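Bifunctional enzyme IspD/IspF (Campylobacter jejuni, PDB 1W55) catalyses both the transfer of a cytidylyl group from CTP to methylerythritol phosphate and the later cyclodiphosphate-forming step, two stages of isoprenoid precursor biosynthesis. Local coordinates at residues E3-M8 with E85-E90; F107-E112 with W181-E186; A117-P122 with Q149-K154; L124-T129 with I142-T147. All coordinates share one frame; numbering follows the deposited sequence.

All four contacts belong to the cytidylyltransferase part of the chain and reach one mixed sheet. Interactions 1, 2 and 3 are mostly buried, whereas interaction 4 is partly buried and lies against the second subunit, which interaction 2 also meets, though much less, at F182 and E184. Interaction 1 settles a loop on strand 4-9 through serine hydroxyls and isoleucines; interaction 2 lays helix 104-111 on strand 180-184 with one valine and one arginine. Interactions 3 and 4 are antiparallel strand pairings that share strand 119-124, so backbone hydrogen bonds dominate both. M4 touches F107 and I111, linking interactions 1 and 2; T153 joins interaction 3 to interaction 1, and Q146 joins interaction 4 to E186 of interaction 2.

Interaction 1 (E3-M8 with E85-E90); sequences EMSLIM and ELIDSE
S5 and I7 both point from strand 4-9 toward the loop 85-90, where I87 and S89 face them, so a polar pair and an apolar pair lie next to each other. In the polar pair, hydroxyl meets hydroxyl: S5 OG lies 3.0 Å from S89 OG. This hydrogen bond is not settled, since S5 OG also has a water within hydrogen-bonding distance, at 2.8 Å. The OG of S89 stands between its own backbone N and carbonyl carbon (chi1 68°), and there it also hydrogen-bonds the carbonyl O of F91, at the start of the next strand. On the same residue, S89 CB rests 3.4 Å from the carbonyl O of E3.

I87 lies partly over S5 and partly against I7. Its chi2 of -59° folds CD1 back so that it touches S5 CB at 3.7 Å, and I87 CG2 meets that same CB. The side chain of I7 instead extends (chi2 172°), which brings I7 CD1 to 3.9 Å from I87 CG1; the two isoleucines cross obliquely. L80, A83 and L84 of helix 76-84 pack on I7 as well, so a branched apolar residue suits the place between strand, loop and helix.

Serine is short enough at position 5 to let the loop come close while still offering a hydroxyl. The same water accepts from D88 N at 3.1 Å, and its bond to S5 OG may run either way. The buried hydroxyls and a loop N-H are thus served by one small polar network, which ties the loop to strand 4-9 through side chains and water beside an apolar patch.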
# COMPACT_ATOMS: atom_id res chain seq x y z
N GLU A 3 -8.66 -12.82 41.13
CA GLU A 3 -7.67 -12.93 40.06
C GLU A 3 -7.79 -14.15 39.13
O GLU A 3 -8.48 -15.13 39.43
CB GLU A 3 -6.24 -12.78 40.60
CG GLU A 3 -5.69 -11.39 40.36
CD GLU A 3 -4.31 -11.38 39.74
OE1 GLU A 3 -3.31 -11.35 40.49
OE2 GLU A 3 -4.22 -11.39 38.48
N MET A 4 -7.10 -14.04 38.00
CA MET A 4 -7.21 -14.96 36.88
C MET A 4 -5.83 -15.41 36.44
O MET A 4 -4.89 -14.61 36.37
CB MET A 4 -7.92 -14.25 35.73
CG MET A 4 -8.37 -15.17 34.60
SD MET A 4 -9.50 -14.35 33.48
CE MET A 4 -8.53 -12.92 32.92
N SER A 5 -5.72 -16.71 36.15
CA SER A 5 -4.54 -17.30 35.53
C SER A 5 -4.85 -17.67 34.08
O SER A 5 -5.99 -17.59 33.65
CB SER A 5 -4.07 -18.53 36.31
OG SER A 5 -3.66 -18.18 37.62
N LEU A 6 -3.82 -18.06 33.33
CA LEU A 6 -3.98 -18.42 31.93
C LEU A 6 -3.39 -19.81 31.67
O LEU A 6 -2.25 -20.08 32.08
CB LEU A 6 -3.34 -17.37 31.00
CG LEU A 6 -3.31 -17.66 29.49
CD1 LEU A 6 -4.71 -17.66 28.90
CD2 LEU A 6 -2.40 -16.69 28.72
N ILE A 7 -4.17 -20.68 31.03
CA ILE A 7 -3.66 -21.95 30.52
C ILE A 7 -3.74 -21.95 29.00
O ILE A 7 -4.83 -21.84 28.41
CB ILE A 7 -4.42 -23.16 31.10
CG1 ILE A 7 -4.29 -23.23 32.63
CG2 ILE A 7 -3.93 -24.46 30.44
CD1 ILE A 7 -5.18 -24.32 33.28
N MET A 8 -2.57 -22.05 28.36
CA MET A 8 -2.49 -22.19 26.91
C MET A 8 -2.35 -23.67 26.57
O MET A 8 -1.44 -24.34 27.05
CB MET A 8 -1.31 -21.39 26.34
CG MET A 8 -1.39 -19.87 26.56
SD MET A 8 -2.87 -19.07 25.85
CE MET A 8 -2.65 -19.41 24.09
N GLU A 85 -3.96 -28.26 38.06
CA GLU A 85 -3.36 -28.53 39.36
C GLU A 85 -2.29 -27.49 39.72
O GLU A 85 -1.85 -27.41 40.87
CB GLU A 85 -2.80 -29.96 39.44
CG GLU A 85 -3.88 -31.03 39.51
CD GLU A 85 -4.86 -30.83 40.68
OE1 GLU A 85 -4.49 -31.15 41.83
OE2 GLU A 85 -5.99 -30.36 40.45
N LEU A 86 -1.91 -26.68 38.74
CA LEU A 86 -0.96 -25.59 38.94
C LEU A 86 -1.66 -24.26 39.31
O LEU A 86 -1.00 -23.30 39.72
CB LEU A 86 -0.09 -25.42 37.68
CG LEU A 86 1.37 -25.94 37.63
CD1 LEU A 86 1.64 -27.17 38.52
CD2 LEU A 86 1.83 -26.21 36.19
N ILE A 87 -2.98 -24.23 39.18
CA ILE A 87 -3.74 -22.99 39.34
C ILE A 87 -4.42 -22.92 40.70
O ILE A 87 -5.08 -23.88 41.12
CB ILE A 87 -4.81 -22.85 38.21
CG1 ILE A 87 -4.18 -23.07 36.83
CG2 ILE A 87 -5.55 -21.50 38.31
CD1 ILE A 87 -3.05 -22.12 36.47
N ASP A 88 -4.28 -21.79 41.39
CA ASP A 88 -4.98 -21.57 42.65
C ASP A 88 -5.77 -20.25 42.71
O ASP A 88 -6.31 -19.90 43.75
CB ASP A 88 -4.04 -21.73 43.87
CG ASP A 88 -2.88 -20.74 43.86
OD1 ASP A 88 -3.05 -19.58 43.41
OD2 ASP A 88 -1.75 -21.03 44.32
N SER A 89 -5.84 -19.55 41.58
CA SER A 89 -6.66 -18.34 41.47
C SER A 89 -8.12 -18.74 41.24
O SER A 89 -8.39 -19.83 40.73
CB SER A 89 -6.15 -17.42 40.35
OG SER A 89 -6.33 -18.00 39.05
N GLU A 90 -9.04 -17.85 41.62
CA GLU A 90 -10.48 -18.10 41.48
C GLU A 90 -10.90 -18.38 40.03
O GLU A 90 -11.76 -19.23 39.77
CB GLU A 90 -11.30 -16.91 42.01
CG GLU A 90 -12.76 -17.25 42.28
CD GLU A 90 -13.63 -16.06 42.67
OE1 GLU A 90 -13.08 -14.98 42.99
OE2 GLU A 90 -14.87 -16.20 42.66
O HOH W 1 -2.74 -19.60 39.85

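Interaction 2 (F107-E112 with W181-E186); sequences FDRLIE and WFVEGE
V183 of strand 180-184 packs against R109 and L110 of helix 104-111, and this van der Waals contact sits at the point where the two elements come nearest. Their axes approach to 8.8 Å and run nearly antiparallel, at 155°. The two methyls of V183 divide the work. CG1 lies at the edge of the R109 guanidinium, 3.9 Å from R109 NE, with R109 CB as the aliphatic part near it, and makes an apolar contact with CD2 of L110 at 4.3 Å; CG2 of V183 reaches the helix backbone, 3.6 Å from R109 O. A compact, branched valine suits a strand that lies so close to a helix. L110 goes on to touch I120 and P122 of strand 119-124, which spreads the apolar contact over the sheet.

The hydrogen bonds come from the guanidinium. The arginine chain is bent at chi2 and chi3, which sets NE beside V183 CG1; the guanidinium beyond it lies at the end of the strand, where R109 NH2 donates to E184 O at 2.9 Å. The donor stands above the carbonyl plane, 41° out of it. R109 NE adds a weak bond to the same oxygen at 3.4 Å, so two N-H groups converge on one carbonyl.

Water carries the remaining polar link. It accepts from R109 NH2 at 3.0 Å and appears to donate to E186 OE1, which is also hydrogen-bonded to S103.

With R109 NH2 and E186 OE1 4.8 Å apart, the opposite charges probably attract without direct pairing. A long side chain with several donors can thus anchor the backbone where the strand gives way to loop.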
# COMPACT_ATOMS: atom_id res chain seq x y z
N PHE A 107 -11.48 -10.35 24.28
CA PHE A 107 -11.04 -10.54 25.66
C PHE A 107 -11.88 -9.70 26.62
O PHE A 107 -12.35 -10.21 27.64
CB PHE A 107 -9.55 -10.22 25.80
CG PHE A 107 -9.05 -10.27 27.23
CD1 PHE A 107 -8.47 -11.43 27.74
CD2 PHE A 107 -9.14 -9.15 28.06
CE1 PHE A 107 -8.01 -11.48 29.04
CE2 PHE A 107 -8.68 -9.19 29.36
CZ PHE A 107 -8.12 -10.36 29.86
N ASP A 108 -12.07 -8.42 26.29
CA ASP A 108 -12.80 -7.47 27.13
C ASP A 108 -14.25 -7.90 27.29
O ASP A 108 -14.81 -7.84 28.38
CB ASP A 108 -12.74 -6.06 26.54
CG ASP A 108 -11.35 -5.43 26.65
OD1 ASP A 108 -10.59 -5.77 27.59
OD2 ASP A 108 -10.94 -4.58 25.83
N ARG A 109 -14.84 -8.34 26.18
CA ARG A 109 -16.20 -8.84 26.17
C ARG A 109 -16.41 -10.04 27.10
O ARG A 109 -17.48 -10.19 27.70
CB ARG A 109 -16.58 -9.23 24.76
CG ARG A 109 -17.09 -8.10 23.92
CD ARG A 109 -18.10 -8.57 22.89
NE ARG A 109 -17.56 -9.60 22.01
CZ ARG A 109 -16.78 -9.34 20.96
NH1 ARG A 109 -16.45 -8.08 20.69
NH2 ARG A 109 -16.33 -10.32 20.19
N LEU A 110 -15.40 -10.89 27.22
CA LEU A 110 -15.47 -12.03 28.14
C LEU A 110 -15.28 -11.56 29.58
O LEU A 110 -15.98 -12.01 30.49
CB LEU A 110 -14.40 -13.07 27.79
CG LEU A 110 -14.50 -13.84 26.47
CD1 LEU A 110 -13.12 -14.36 26.12
CD2 LEU A 110 -15.49 -14.98 26.59
N ILE A 111 -14.32 -10.67 29.77
CA ILE A 111 -13.99 -10.17 31.10
C ILE A 111 -15.15 -9.35 31.72
O ILE A 111 -15.45 -9.51 32.91
CB ILE A 111 -12.65 -9.39 31.04
CG1 ILE A 111 -11.51 -10.29 31.53
CG2 ILE A 111 -12.70 -8.07 31.81
CD1 ILE A 111 -11.65 -10.78 32.98
N GLU A 112 -15.81 -8.53 30.91
CA GLU A 112 -16.93 -7.70 31.39
C GLU A 112 -18.15 -8.52 31.82
O GLU A 112 -19.04 -8.00 32.49
CB GLU A 112 -17.33 -6.66 30.33
CG GLU A 112 -17.95 -7.22 29.07
CD GLU A 112 -18.50 -6.16 28.12
OE1 GLU A 112 -19.71 -6.22 27.81
OE2 GLU A 112 -17.72 -5.28 27.69
N TRP A 181 -22.33 -18.46 30.03
CA TRP A 181 -22.65 -17.20 29.37
C TRP A 181 -21.98 -17.17 27.99
O TRP A 181 -20.76 -17.32 27.87
CB TRP A 181 -22.21 -16.00 30.23
CG TRP A 181 -22.71 -14.68 29.71
CD1 TRP A 181 -22.00 -13.78 28.97
CD2 TRP A 181 -24.03 -14.14 29.85
NE1 TRP A 181 -22.79 -12.70 28.65
CE2 TRP A 181 -24.04 -12.89 29.18
CE3 TRP A 181 -25.21 -14.57 30.48
CZ2 TRP A 181 -25.19 -12.08 29.12
CZ3 TRP A 181 -26.34 -13.76 30.42
CH2 TRP A 181 -26.32 -12.53 29.74
N PHE A 182 -22.80 -17.00 26.95
CA PHE A 182 -22.30 -16.93 25.58
C PHE A 182 -22.08 -15.49 25.13
O PHE A 182 -22.96 -14.64 25.26
CB PHE A 182 -23.24 -17.67 24.61
CG PHE A 182 -23.39 -19.13 24.92
CD1 PHE A 182 -24.47 -19.59 25.68
CD2 PHE A 182 -22.45 -20.06 24.47
CE1 PHE A 182 -24.62 -20.94 25.99
CE2 PHE A 182 -22.59 -21.41 24.77
CZ PHE A 182 -23.68 -21.86 25.53
N VAL A 183 -20.89 -15.23 24.60
CA VAL A 183 -20.51 -13.91 24.13
C VAL A 183 -20.27 -14.05 22.63
O VAL A 183 -19.85 -15.12 22.19
CB VAL A 183 -19.24 -13.45 24.91
CG1 VAL A 183 -18.15 -12.90 24.00
CG2 VAL A 183 -19.61 -12.47 26.00
N GLU A 184 -20.56 -13.03 21.84
CA GLU A 184 -20.33 -13.12 20.39
C GLU A 184 -18.84 -13.36 20.09
O GLU A 184 -17.98 -12.71 20.67
CB GLU A 184 -20.87 -11.88 19.66
CG GLU A 184 -20.39 -11.69 18.21
CD GLU A 184 -21.16 -12.51 17.18
OE1 GLU A 184 -22.03 -13.34 17.54
OE2 GLU A 184 -20.89 -12.32 15.97
N GLY A 185 -18.56 -14.32 19.20
CA GLY A 185 -17.19 -14.64 18.82
C GLY A 185 -16.65 -13.76 17.71
O GLY A 185 -17.19 -12.69 17.43
N GLU A 186 -15.58 -14.21 17.06
CA GLU A 186 -14.93 -13.43 16.00
C GLU A 186 -14.12 -14.32 15.07
O GLU A 186 -13.54 -15.32 15.51
CB GLU A 186 -14.02 -12.33 16.59
CG GLU A 186 -12.89 -12.86 17.47
CD GLU A 186 -11.90 -11.80 17.93
OE1 GLU A 186 -12.20 -10.58 17.84
OE2 GLU A 186 -10.82 -12.19 18.40
O HOH W 2 -14.25 -9.21 18.36

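Interaction 3 (A117-P122 with Q149-K154); sequences ADCITP and QISKTK
I120 and I150 form the hydrogen-bonded pair at the heart of this antiparallel pairing: I120 N donates to I150 O at 2.7 Å, and I150 N returns a bond to I120 O at 2.9 Å. A further rung joins K152 N to D118 O at 3.2 Å. C119 and S151 make the non-hydrogen-bonded pair between, their small side chains meeting at SG and OG, 3.5 Å apart.

At one end T121 and Q149 lie side by side, pointing the same way. Q149 NE2 donates almost straight (171°) to T121 OG1 at 2.8 Å, with the hydroxyl in the amide plane. That amide is positioned from further out, by D168 at NE2 and by the backbone N of D169 at OE1. At the other end the long chain of K152, bent at chi2 and chi4, crosses to D118, giving a salt bridge of 3.3 Å between D118 OD1 and K152 NZ, while D118 OD2 takes the backbone N of K179. L110 touches both isoleucines, so beta-branched apolar residues suit this buried strand face.

Strand 119-124 also pairs in parallel with 180-184. The result is the mixed sheet of the GT-A-like cytidylyltransferase fold, with helix 104-111 on the face of I120 and I150 and helix 169-174 on that of C119.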
# COMPACT_ATOMS: atom_id res chain seq x y z
N ALA A 117 -21.97 -15.99 35.04
CA ALA A 117 -22.09 -17.45 34.96
C ALA A 117 -20.85 -18.19 35.49
O ALA A 117 -19.92 -17.56 36.02
CB ALA A 117 -22.42 -17.89 33.52
N ASP A 118 -20.84 -19.52 35.37
CA ASP A 118 -19.69 -20.33 35.79
C ASP A 118 -18.61 -20.42 34.71
O ASP A 118 -17.43 -20.62 35.01
CB ASP A 118 -20.13 -21.73 36.20
CG ASP A 118 -21.17 -21.72 37.31
OD1 ASP A 118 -20.95 -21.04 38.33
OD2 ASP A 118 -22.24 -22.37 37.22
N CYS A 119 -19.02 -20.28 33.45
CA CYS A 119 -18.11 -20.34 32.32
C CYS A 119 -18.54 -19.32 31.27
O CYS A 119 -19.73 -19.25 30.91
CB CYS A 119 -18.10 -21.75 31.73
SG CYS A 119 -17.05 -21.99 30.28
N ILE A 120 -17.59 -18.50 30.82
CA ILE A 120 -17.84 -17.49 29.78
C ILE A 120 -17.08 -17.84 28.51
O ILE A 120 -15.86 -18.02 28.53
CB ILE A 120 -17.41 -16.07 30.24
CG1 ILE A 120 -17.52 -15.89 31.78
CG2 ILE A 120 -18.17 -15.00 29.44
CD1 ILE A 120 -18.96 -15.95 32.34
N THR A 121 -17.81 -17.90 27.40
CA THR A 121 -17.25 -18.40 26.15
C THR A 121 -17.79 -17.62 24.95
O THR A 121 -18.95 -17.20 24.94
CB THR A 121 -17.55 -19.93 25.99
OG1 THR A 121 -16.98 -20.41 24.76
CG2 THR A 121 -19.02 -20.18 25.79
N PRO A 122 -16.95 -17.42 23.94
CA PRO A 122 -17.40 -16.89 22.65
C PRO A 122 -18.10 -17.97 21.83
O PRO A 122 -17.83 -19.16 21.98
CB PRO A 122 -16.11 -16.43 21.96
CG PRO A 122 -15.00 -16.67 22.93
CD PRO A 122 -15.49 -17.65 23.95
N GLN A 149 -11.87 -19.22 26.92
CA GLN A 149 -13.03 -19.48 27.76
C GLN A 149 -12.59 -19.21 29.20
O GLN A 149 -11.49 -19.61 29.59
CB GLN A 149 -13.51 -20.92 27.59
CG GLN A 149 -13.97 -21.28 26.17
CD GLN A 149 -14.51 -22.71 26.02
OE1 GLN A 149 -13.86 -23.67 26.43
NE2 GLN A 149 -15.68 -22.84 25.41
N ILE A 150 -13.41 -18.51 29.97
CA ILE A 150 -13.10 -18.26 31.37
C ILE A 150 -14.02 -19.08 32.25
O ILE A 150 -15.25 -19.08 32.06
CB ILE A 150 -13.23 -16.76 31.73
CG1 ILE A 150 -12.40 -15.89 30.80
CG2 ILE A 150 -12.80 -16.51 33.17
CD1 ILE A 150 -12.78 -14.40 30.87
N SER A 151 -13.44 -19.76 33.24
CA SER A 151 -14.19 -20.60 34.14
C SER A 151 -13.76 -20.34 35.57
O SER A 151 -12.64 -19.87 35.81
CB SER A 151 -13.97 -22.08 33.82
OG SER A 151 -14.38 -22.38 32.50
N LYS A 152 -14.64 -20.65 36.51
CA LYS A 152 -14.26 -20.72 37.91
C LYS A 152 -13.40 -21.97 38.02
O LYS A 152 -13.82 -23.07 37.63
CB LYS A 152 -15.48 -20.81 38.84
CG LYS A 152 -16.45 -19.63 38.72
CD LYS A 152 -16.65 -18.91 40.06
CE LYS A 152 -17.84 -17.94 40.03
NZ LYS A 152 -19.08 -18.54 39.42
N THR A 153 -12.20 -21.78 38.53
CA THR A 153 -11.18 -22.82 38.62
C THR A 153 -11.67 -24.08 39.33
O THR A 153 -11.51 -25.19 38.82
CB THR A 153 -9.95 -22.25 39.32
OG1 THR A 153 -9.53 -21.07 38.61
CG2 THR A 153 -8.77 -23.19 39.21
N LYS A 154 -12.29 -23.89 40.49
CA LYS A 154 -12.74 -25.01 41.31
C LYS A 154 -13.76 -25.87 40.57
O LYS A 154 -13.70 -27.09 40.63
CB LYS A 154 -13.29 -24.53 42.67
CG LYS A 154 -12.23 -23.81 43.54
CD LYS A 154 -12.81 -23.37 44.89
CE LYS A 154 -13.09 -21.87 44.92
NZ LYS A 154 -12.16 -21.13 45.83

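Interaction 4 (L124-T129 with I142-T147); sequences LKVADT and IKLIQT. With EDO (1,2-ethanediol), chain F; EDO (1,2-ethanediol), chain B.
In L124, CG stands anti to the carbonyl carbon (chi1 -63°) and an extended chi2 of 170° sends CD1 toward the side-chain amide of Q146, where it lies 3.7 Å from Q146 NE2. In V126, CG1 is anti to the backbone N (chi1 177°), which leaves CG2 beside that N and directed at strand 142-145. There V126 CG2 meets L144 CG at 3.7 Å, the two side chains crossing at about a right angle, and touches I142 CG2 at 3.8 Å. Branched apolar residues suit a face where one methyl must serve two neighbours.

L124 and L144 form an antiparallel hydrogen-bonded pair: L124 N donates to L144 O at 2.9 Å, and L144 N to L124 O at the same length. Beyond this pair the direct ladder gives way to a water, which accepts from V126 N at 2.9 Å and probably donates to I142 O. Q146, whose NE2 is hydrogen-bonded to E186 O, keeps its amide beside L124 while it ties the end of the segment to the neighbouring loop.

The outer side meets the second subunit of the assembly. D128 makes a salt bridge with R99 of the second subunit, K143 NZ bonds N134 of that chain, and residues 142-144 pair with one of its strands. T129 N donates to O2 of an ethanediol, probably from the crystallisation liquor, at 2.9 Å. K191 NZ of the second subunit, a residue predicted to position the methylerythritol phosphate, hydrogen-bonds A127 O. As in other IspD enzymes, the arrangement is consistent with a projecting beta arm that interlocks two subunits beside the active site.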
# COMPACT_ATOMS: atom_id res chain seq x y z
N LEU A 124 -20.47 -18.39 17.83
CA LEU A 124 -20.94 -17.84 16.58
C LEU A 124 -22.15 -18.63 16.13
O LEU A 124 -22.23 -19.83 16.34
CB LEU A 124 -19.85 -17.93 15.51
CG LEU A 124 -18.56 -17.14 15.75
CD1 LEU A 124 -17.52 -17.54 14.72
CD2 LEU A 124 -18.82 -15.63 15.73
N LYS A 125 -23.09 -17.93 15.50
CA LYS A 125 -24.25 -18.55 14.88
C LYS A 125 -23.87 -18.96 13.46
O LYS A 125 -22.83 -18.53 12.95
CB LYS A 125 -25.42 -17.57 14.84
CG LYS A 125 -25.90 -17.06 16.20
CD LYS A 125 -27.11 -16.12 16.05
CE LYS A 125 -26.90 -14.79 16.79
NZ LYS A 125 -26.23 -13.73 15.95
N VAL A 126 -24.73 -19.75 12.83
CA VAL A 126 -24.51 -20.26 11.48
C VAL A 126 -25.74 -20.01 10.61
O VAL A 126 -26.86 -20.33 11.01
CB VAL A 126 -24.20 -21.79 11.52
CG1 VAL A 126 -24.04 -22.35 10.11
CG2 VAL A 126 -22.95 -22.07 12.35
N ALA A 127 -25.52 -19.46 9.42
CA ALA A 127 -26.61 -19.17 8.48
C ALA A 127 -26.64 -20.12 7.29
O ALA A 127 -27.56 -20.09 6.46
CB ALA A 127 -26.52 -17.74 8.00
N ASP A 128 -25.62 -20.97 7.20
CA ASP A 128 -25.61 -22.03 6.20
C ASP A 128 -26.51 -23.20 6.61
O ASP A 128 -26.64 -23.53 7.80
CB ASP A 128 -24.19 -22.56 6.01
CG ASP A 128 -23.23 -21.51 5.45
OD1 ASP A 128 -23.65 -20.65 4.63
OD2 ASP A 128 -22.02 -21.50 5.76
N THR A 129 -27.11 -23.84 5.60
CA THR A 129 -27.62 -25.20 5.72
C THR A 129 -26.56 -26.07 6.40
O THR A 129 -25.38 -26.09 5.98
CB THR A 129 -27.94 -25.75 4.33
OG1 THR A 129 -28.91 -24.91 3.70
CG2 THR A 129 -28.63 -27.13 4.41
N ILE A 142 -27.86 -24.00 16.10
CA ILE A 142 -26.44 -24.35 16.13
C ILE A 142 -25.63 -23.22 16.74
O ILE A 142 -25.85 -22.06 16.42
CB ILE A 142 -25.94 -24.67 14.70
CG1 ILE A 142 -26.63 -25.93 14.15
CG2 ILE A 142 -24.41 -24.78 14.66
CD1 ILE A 142 -26.10 -27.26 14.69
N LYS A 143 -24.69 -23.59 17.61
CA LYS A 143 -23.61 -22.69 18.06
C LYS A 143 -22.25 -23.30 17.73
O LYS A 143 -22.01 -24.47 18.04
CB LYS A 143 -23.68 -22.48 19.58
CG LYS A 143 -24.61 -21.40 20.03
CD LYS A 143 -24.40 -21.08 21.51
CE LYS A 143 -25.57 -20.29 22.07
NZ LYS A 143 -26.83 -21.09 22.15
N LEU A 144 -21.37 -22.51 17.12
CA LEU A 144 -19.96 -22.89 17.01
C LEU A 144 -19.21 -22.21 18.13
O LEU A 144 -19.23 -20.98 18.25
CB LEU A 144 -19.36 -22.51 15.65
CG LEU A 144 -20.05 -23.05 14.39
CD1 LEU A 144 -19.32 -22.56 13.14
CD2 LEU A 144 -20.19 -24.58 14.37
N ILE A 145 -18.57 -23.02 18.98
CA ILE A 145 -17.91 -22.49 20.16
C ILE A 145 -16.43 -22.20 19.88
O ILE A 145 -15.76 -22.90 19.12
CB ILE A 145 -18.07 -23.44 21.38
CG1 ILE A 145 -19.55 -23.79 21.63
CG2 ILE A 145 -17.45 -22.84 22.61
CD1 ILE A 145 -20.45 -22.59 22.02
N GLN A 146 -15.94 -21.15 20.52
CA GLN A 146 -14.56 -20.73 20.36
C GLN A 146 -13.94 -20.62 21.74
O GLN A 146 -14.56 -20.93 22.76
CB GLN A 146 -14.49 -19.38 19.62
CG GLN A 146 -15.03 -19.38 18.18
CD GLN A 146 -14.77 -18.04 17.47
OE1 GLN A 146 -15.05 -16.97 18.03
NE2 GLN A 146 -14.23 -18.10 16.25
N THR A 147 -12.71 -20.12 21.75
CA THR A 147 -11.85 -20.00 22.91
C THR A 147 -11.25 -18.57 22.69
O THR A 147 -11.27 -18.12 21.53
CB THR A 147 -10.83 -21.18 22.76
OG1 THR A 147 -11.09 -22.22 23.72
CG2 THR A 147 -9.44 -20.80 22.94
C1 EDO F . -28.16 -22.25 1.29
O1 EDO F . -27.89 -20.95 1.79
C2 EDO F . -26.97 -23.15 1.54
O2 EDO F . -26.59 -23.04 2.89
C1 EDO B . -12.55 -25.80 21.60
O1 EDO B . -11.69 -25.78 20.46
C2 EDO B . -13.75 -24.92 21.35
O2 EDO B . -14.31 -25.25 20.10
O HOH W 3 -26.96 -20.84 14.38